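Long-range contact in paenibacillus xanthan lyase (Paenibacillus, PDB 6F2P), which cleaves the polysaccharide xanthan by a lyase reaction and has the domain make-up of polysaccharide lyase family 8: residues Leu671-Glu684 against Pro696-Lys710. Sequence-based numbering, arbitrary orientation.
With CA (calcium ion), chain J.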
loop_
_atom_site.group_PDB
_atom_site.type_symbol
_atom_site.label_atom_id
_atom_site.label_comp_id
_atom_site.label_asym_id
_atom_site.label_seq_id
_atom_site.Cartn_x
_atom_site.Cartn_y
_atom_site.Cartn_z
ATOM N N LEU A 671 4.644 9.269 -22.451
ATOM C CA LEU A 671 3.480 10.084 -22.785
ATOM C C LEU A 671 2.881 10.732 -21.547
ATOM O O LEU A 671 1.967 11.544 -21.648
ATOM C CB LEU A 671 2.408 9.224 -23.462
ATOM C CG LEU A 671 2.876 8.436 -24.691
ATOM C CD1 LEU A 671 1.735 7.672 -25.306
ATOM C CD2 LEU A 671 3.530 9.349 -25.723
ATOM N N VAL A 672 3.400 10.376 -20.378
ATOM C CA VAL A 672 2.712 10.683 -19.136
ATOM C C VAL A 672 3.342 11.828 -18.354
ATOM O O VAL A 672 4.562 11.906 -18.188
ATOM C CB VAL A 672 2.610 9.435 -18.233
ATOM C CG1 VAL A 672 1.738 9.723 -17.018
ATOM C CG2 VAL A 672 2.057 8.258 -19.016
ATOM N N THR A 673 2.487 12.718 -17.874
ATOM C CA THR A 673 2.910 13.783 -16.991
ATOM C C THR A 673 2.156 13.633 -15.678
ATOM O O THR A 673 0.947 13.386 -15.682
ATOM C CB THR A 673 2.625 15.177 -17.600
ATOM O OG1 THR A 673 3.397 15.356 -18.801
ATOM C CG2 THR A 673 2.977 16.274 -16.612
ATOM N N SER A 674 2.877 13.749 -14.563
ATOM C CA SER A 674 2.263 13.773 -13.237
ATOM C C SER A 674 2.786 14.957 -12.450
ATOM O O SER A 674 3.963 15.307 -12.548
ATOM C CB SER A 674 2.546 12.483 -12.465
ATOM O OG SER A 674 2.085 12.584 -11.124
ATOM N N ASN A 675 1.909 15.570 -11.664
ATOM C CA ASN A 675 2.305 16.703 -10.840
ATOM C C ASN A 675 2.529 16.290 -9.389
ATOM O O ASN A 675 2.759 17.133 -8.532
ATOM C CB ASN A 675 1.259 17.819 -10.912
ATOM C CG ASN A 675 -0.012 17.483 -10.146
ATOM O OD1 ASN A 675 -0.366 16.317 -9.992
ATOM N ND2 ASN A 675 -0.702 18.508 -9.664
ATOM N N ARG A 676 2.450 14.991 -9.117
ATOM C CA ARG A 676 2.611 14.476 -7.758
ATOM C C ARG A 676 3.353 13.145 -7.756
ATOM O O ARG A 676 3.356 12.434 -8.760
ATOM C CB ARG A 676 1.245 14.284 -7.092
ATOM C CG ARG A 676 0.491 15.577 -6.775
ATOM C CD ARG A 676 1.173 16.381 -5.671
ATOM N NE ARG A 676 0.443 17.607 -5.354
ATOM C CZ ARG A 676 0.583 18.768 -5.998
ATOM N NH1 ARG A 676 1.430 18.883 -7.017
ATOM N NH2 ARG A 676 -0.132 19.824 -5.623
ATOM N N LYS A 677 3.982 12.812 -6.634
ATOM C CA LYS A 677 4.486 11.458 -6.432
ATOM C C LYS A 677 3.371 10.481 -6.779
ATOM O O LYS A 677 2.229 10.665 -6.359
ATOM C CB LYS A 677 4.920 11.244 -4.978
ATOM C CG LYS A 677 6.032 12.164 -4.522
ATOM C CD LYS A 677 6.209 12.119 -3.009
ATOM C CE LYS A 677 7.279 13.100 -2.554
ATOM N NZ LYS A 677 7.675 12.852 -1.150
ATOM N N ALA A 678 3.694 9.452 -7.553
ATOM C CA ALA A 678 2.666 8.543 -8.028
ATOM C C ALA A 678 3.276 7.294 -8.617
ATOM O O ALA A 678 4.398 7.312 -9.113
ATOM C CB ALA A 678 1.824 9.235 -9.073
ATOM N N SER A 679 2.534 6.201 -8.571
ATOM C CA SER A 679 2.899 5.032 -9.343
ATOM C C SER A 679 1.838 4.887 -10.432
ATOM O O SER A 679 0.641 4.945 -10.157
ATOM C CB SER A 679 2.946 3.803 -8.454
ATOM O OG SER A 679 3.432 2.689 -9.176
ATOM N N VAL A 680 2.274 4.742 -11.677
ATOM C CA VAL A 680 1.354 4.779 -12.807
ATOM C C VAL A 680 1.634 3.635 -13.768
ATOM O O VAL A 680 2.795 3.294 -14.002
ATOM C CB VAL A 680 1.491 6.110 -13.560
ATOM C CG1 VAL A 680 0.542 6.174 -14.746
ATOM C CG2 VAL A 680 1.257 7.266 -12.604
ATOM N N MET A 681 0.579 3.028 -14.307
ATOM C CA MET A 681 0.740 1.997 -15.324
ATOM C C MET A 681 -0.264 2.201 -16.460
ATOM O O MET A 681 -1.431 2.482 -16.210
ATOM C CB MET A 681 0.625 0.600 -14.709
ATOM C CG MET A 681 0.799 -0.539 -15.702
ATOM S SD MET A 681 1.281 -2.111 -14.937
ATOM C CE MET A 681 3.021 -1.796 -14.678
ATOM N N THR A 682 0.205 2.086 -17.702
ATOM C CA THR A 682 -0.651 2.266 -18.875
ATOM C C THR A 682 -0.731 0.998 -19.723
ATOM O O THR A 682 0.239 0.248 -19.840
ATOM C CB THR A 682 -0.167 3.436 -19.770
ATOM O OG1 THR A 682 1.090 3.099 -20.375
ATOM C CG2 THR A 682 -0.018 4.737 -18.960
ATOM N N LYS A 683 -1.903 0.757 -20.298
ATOM C CA LYS A 683 -2.084 -0.300 -21.288
ATOM C C LYS A 683 -2.719 0.287 -22.552
ATOM O O LYS A 683 -3.814 0.862 -22.501
ATOM C CB LYS A 683 -2.952 -1.426 -20.724
ATOM C CG LYS A 683 -3.487 -2.396 -21.764
ATOM C CD LYS A 683 -2.421 -3.355 -22.272
ATOM C CE LYS A 683 -2.859 -4.029 -23.585
ATOM N NZ LYS A 683 -2.199 -5.361 -23.807
ATOM N N GLU A 684 -2.021 0.166 -23.678
ATOM C CA GLU A 684 -2.527 0.661 -24.954
ATOM C C GLU A 684 -2.901 -0.466 -25.920
ATOM O O GLU A 684 -2.209 -1.476 -26.023
ATOM C CB GLU A 684 -1.511 1.591 -25.616
ATOM C CG GLU A 684 -1.939 2.059 -27.001
ATOM C CD GLU A 684 -1.094 3.198 -27.543
ATOM O OE1 GLU A 684 -0.035 3.512 -26.949
ATOM O OE2 GLU A 684 -1.497 3.777 -28.573
ATOM N N PRO A 696 1.489 6.137 -3.660
ATOM C CA PRO A 696 2.176 5.168 -2.803
ATOM C C PRO A 696 2.551 5.774 -1.468
ATOM O O PRO A 696 2.824 5.013 -0.545
ATOM C CB PRO A 696 3.447 4.834 -3.589
ATOM C CG PRO A 696 3.178 5.279 -4.978
ATOM C CD PRO A 696 2.263 6.455 -4.869
ATOM N N THR A 697 2.568 7.102 -1.362
ATOM C CA THR A 697 2.943 7.752 -0.107
ATOM C C THR A 697 1.811 7.607 0.891
ATOM O O THR A 697 2.029 7.705 2.098
ATOM C CB THR A 697 3.241 9.260 -0.280
ATOM O OG1 THR A 697 2.016 9.981 -0.472
ATOM C CG2 THR A 697 4.165 9.506 -1.456
ATOM N N GLN A 698 0.605 7.386 0.371
ATOM C CA GLN A 698 -0.609 7.256 1.180
ATOM C C GLN A 698 -0.866 8.475 2.064
ATOM O O GLN A 698 -1.608 8.386 3.041
ATOM C CB GLN A 698 -0.575 5.987 2.046
ATOM C CG GLN A 698 -0.291 4.704 1.284
ATOM C CD GLN A 698 -0.545 3.459 2.119
ATOM O OE1 GLN A 698 -1.439 3.441 2.958
ATOM N NE2 GLN A 698 0.235 2.411 1.883
ATOM N N SER A 699 -0.257 9.608 1.726
ATOM C CA SER A 699 -0.382 10.797 2.565
ATOM C C SER A 699 -0.696 12.064 1.766
ATOM O O SER A 699 -0.623 13.178 2.281
ATOM C CB SER A 699 0.859 10.974 3.448
ATOM O OG SER A 699 2.026 11.166 2.671
ATOM N N ASN A 700 -1.041 11.874 0.500
ATOM C CA ASN A 700 -1.600 12.931 -0.325
ATOM C C ASN A 700 -3.095 13.011 -0.019
ATOM O O ASN A 700 -3.838 12.055 -0.278
ATOM C CB ASN A 700 -1.385 12.585 -1.796
ATOM C CG ASN A 700 -1.779 13.714 -2.741
ATOM O OD1 ASN A 700 -2.485 14.642 -2.369
ATOM N ND2 ASN A 700 -1.326 13.624 -3.977
ATOM N N VAL A 701 -3.538 14.133 0.545
ATOM C CA VAL A 701 -4.953 14.297 0.889
ATOM C C VAL A 701 -5.699 15.097 -0.168
ATOM O O VAL A 701 -6.881 15.403 -0.010
ATOM C CB VAL A 701 -5.139 15.015 2.232
ATOM C CG1 VAL A 701 -4.436 14.262 3.346
ATOM C CG2 VAL A 701 -4.626 16.427 2.133
ATOM N N GLY A 702 -5.000 15.443 -1.244
ATOM C CA GLY A 702 -5.587 16.225 -2.313
ATOM C C GLY A 702 -5.716 15.421 -3.589
ATOM O O GLY A 702 -6.276 14.323 -3.586
ATOM N N THR A 703 -5.179 15.960 -4.677
ATOM C CA THR A 703 -5.340 15.349 -5.987
ATOM C C THR A 703 -4.015 14.982 -6.643
ATOM O O THR A 703 -2.938 15.415 -6.216
ATOM C CB THR A 703 -6.105 16.286 -6.961
ATOM O OG1 THR A 703 -5.466 17.566 -6.997
ATOM C CG2 THR A 703 -7.546 16.487 -6.524
ATOM N N ILE A 704 -4.116 14.183 -7.697
ATOM C CA ILE A 704 -3.012 13.983 -8.612
ATOM C C ILE A 704 -3.508 14.255 -10.021
ATOM O O ILE A 704 -4.423 13.589 -10.501
ATOM C CB ILE A 704 -2.483 12.549 -8.574
ATOM C CG1 ILE A 704 -1.877 12.225 -7.202
ATOM C CG2 ILE A 704 -1.459 12.345 -9.691
ATOM C CD1 ILE A 704 -1.515 10.743 -7.022
ATOM N N TYR A 705 -2.909 15.237 -10.683
ATOM C CA TYR A 705 -3.229 15.523 -12.073
ATOM C C TYR A 705 -2.332 14.704 -12.994
ATOM O O TYR A 705 -1.116 14.633 -12.802
ATOM C CB TYR A 705 -3.043 17.005 -12.364
ATOM C CG TYR A 705 -4.197 17.889 -11.944
ATOM C CD1 TYR A 705 -4.644 17.909 -10.630
ATOM C CD2 TYR A 705 -4.816 18.734 -12.858
ATOM C CE1 TYR A 705 -5.691 18.728 -10.244
ATOM C CE2 TYR A 705 -5.861 19.555 -12.478
ATOM C CZ TYR A 705 -6.292 19.548 -11.174
ATOM O OH TYR A 705 -7.333 20.358 -10.791
ATOM N N ILE A 706 -2.942 14.083 -13.992
ATOM C CA ILE A 706 -2.215 13.288 -14.962
ATOM C C ILE A 706 -2.547 13.756 -16.387
ATOM O O ILE A 706 -3.719 13.938 -16.740
ATOM C CB ILE A 706 -2.582 11.799 -14.820
ATOM C CG1 ILE A 706 -2.202 11.270 -13.424
ATOM C CG2 ILE A 706 -1.952 10.969 -15.936
ATOM C CD1 ILE A 706 -0.730 11.008 -13.206
ATOM N N ASP A 707 -1.515 13.970 -17.198
ATOM C CA ASP A 707 -1.718 14.192 -18.624
ATOM C C ASP A 707 -1.180 12.993 -19.379
ATOM O O ASP A 707 -0.154 12.421 -19.001
ATOM C CB ASP A 707 -1.004 15.460 -19.097
ATOM C CG ASP A 707 -1.635 16.734 -18.544
ATOM O OD1 ASP A 707 -2.812 16.689 -18.130
ATOM O OD2 ASP A 707 -0.954 17.787 -18.531
ATOM N N VAL A 708 -1.879 12.594 -20.434
ATOM C CA VAL A 708 -1.353 11.582 -21.335
ATOM C C VAL A 708 -1.279 12.145 -22.750
ATOM O O VAL A 708 -2.291 12.519 -23.335
ATOM C CB VAL A 708 -2.184 10.291 -21.310
ATOM C CG1 VAL A 708 -1.651 9.300 -22.319
ATOM C CG2 VAL A 708 -2.162 9.688 -19.928
ATOM N N ASN A 709 -0.065 12.201 -23.286
ATOM C CA ASN A 709 0.223 12.865 -24.548
ATOM C C ASN A 709 -0.286 12.088 -25.759
ATOM O O ASN A 709 0.496 11.654 -26.609
ATOM C CB ASN A 709 1.729 13.105 -24.668
ATOM C CG ASN A 709 2.064 14.205 -25.648
ATOM O OD1 ASN A 709 1.177 14.779 -26.261
ATOM N ND2 ASN A 709 3.349 14.513 -25.793
ATOM N N LYS A 710 -1.602 11.916 -25.830
ATOM C CA LYS A 710 -2.236 11.225 -26.946
ATOM C C LYS A 710 -3.712 11.577 -27.009
ATOM O O LYS A 710 -4.353 11.814 -25.985
ATOM C CB LYS A 710 -2.075 9.712 -26.833
ATOM C CG LYS A 710 -2.380 9.001 -28.116
ATOM C CD LYS A 710 -2.419 7.496 -27.966
ATOM C CE LYS A 710 -1.694 6.843 -29.128
ATOM N NZ LYS A 710 -0.215 7.092 -29.044
HETATM CA CA CA J . -2.661 2.220 4.759
HETATM O O HOH W 1 -2.742 18.216 -7.681
HETATM O O HOH W 2 -1.760 16.906 -4.021
HETATM O O HOH W 3 0.994 11.739 -4.290
HETATM O O HOH W 4 -2.819 2.235 7.493
HETATM O O HOH W 5 -0.342 0.962 5.924
HETATM O O HOH W 6 -2.347 4.919 5.401
#
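In the C-terminal beta-sandwich of this family 8 lyase, strand 672-674 pairs antiparallel with strand 703-708, and from strand 672-674 the chain crosses through 675-677 to strand 678-684 of the facing sheet. T673 and D707 form a hydrogen-bonded pair, T673 N to D707 O at 2.9 Å with the reciprocal bond beside it. Their polar side chains suit the outer face, where T673 OG1 hydrogen-bonds T668 OG1. V672 and I706 turn inward, V672 CG1 meeting I706 CG2 at 4.0 Å, while I706 CD1 reaches V680 CG2 at 4.3 Å, joining the two sheets. Where regular pairing fades, the side-chain OD1 of N675 stands in for a strand carbonyl, accepting from Y705 N at 2.8 Å, the donor standing 41° out of the amide's carbonyl plane. With chi1 at 73°, CG sits between the backbone N and carbonyl carbon, which brings OD1 back to strand 703-708. ND2 holds a water shared with T703. A leucine here would probably leave Y705 N without its side-chain acceptor and that water without the N-H of ND2. At the far end E684 and K710 approach from opposite directions in a salt bridge, OE2 to NZ 3.6 Å. Polar groups thus secure the strand ends, and aliphatic branches supply most of the interior, where S674 OG is satisfied by donating to R676 O.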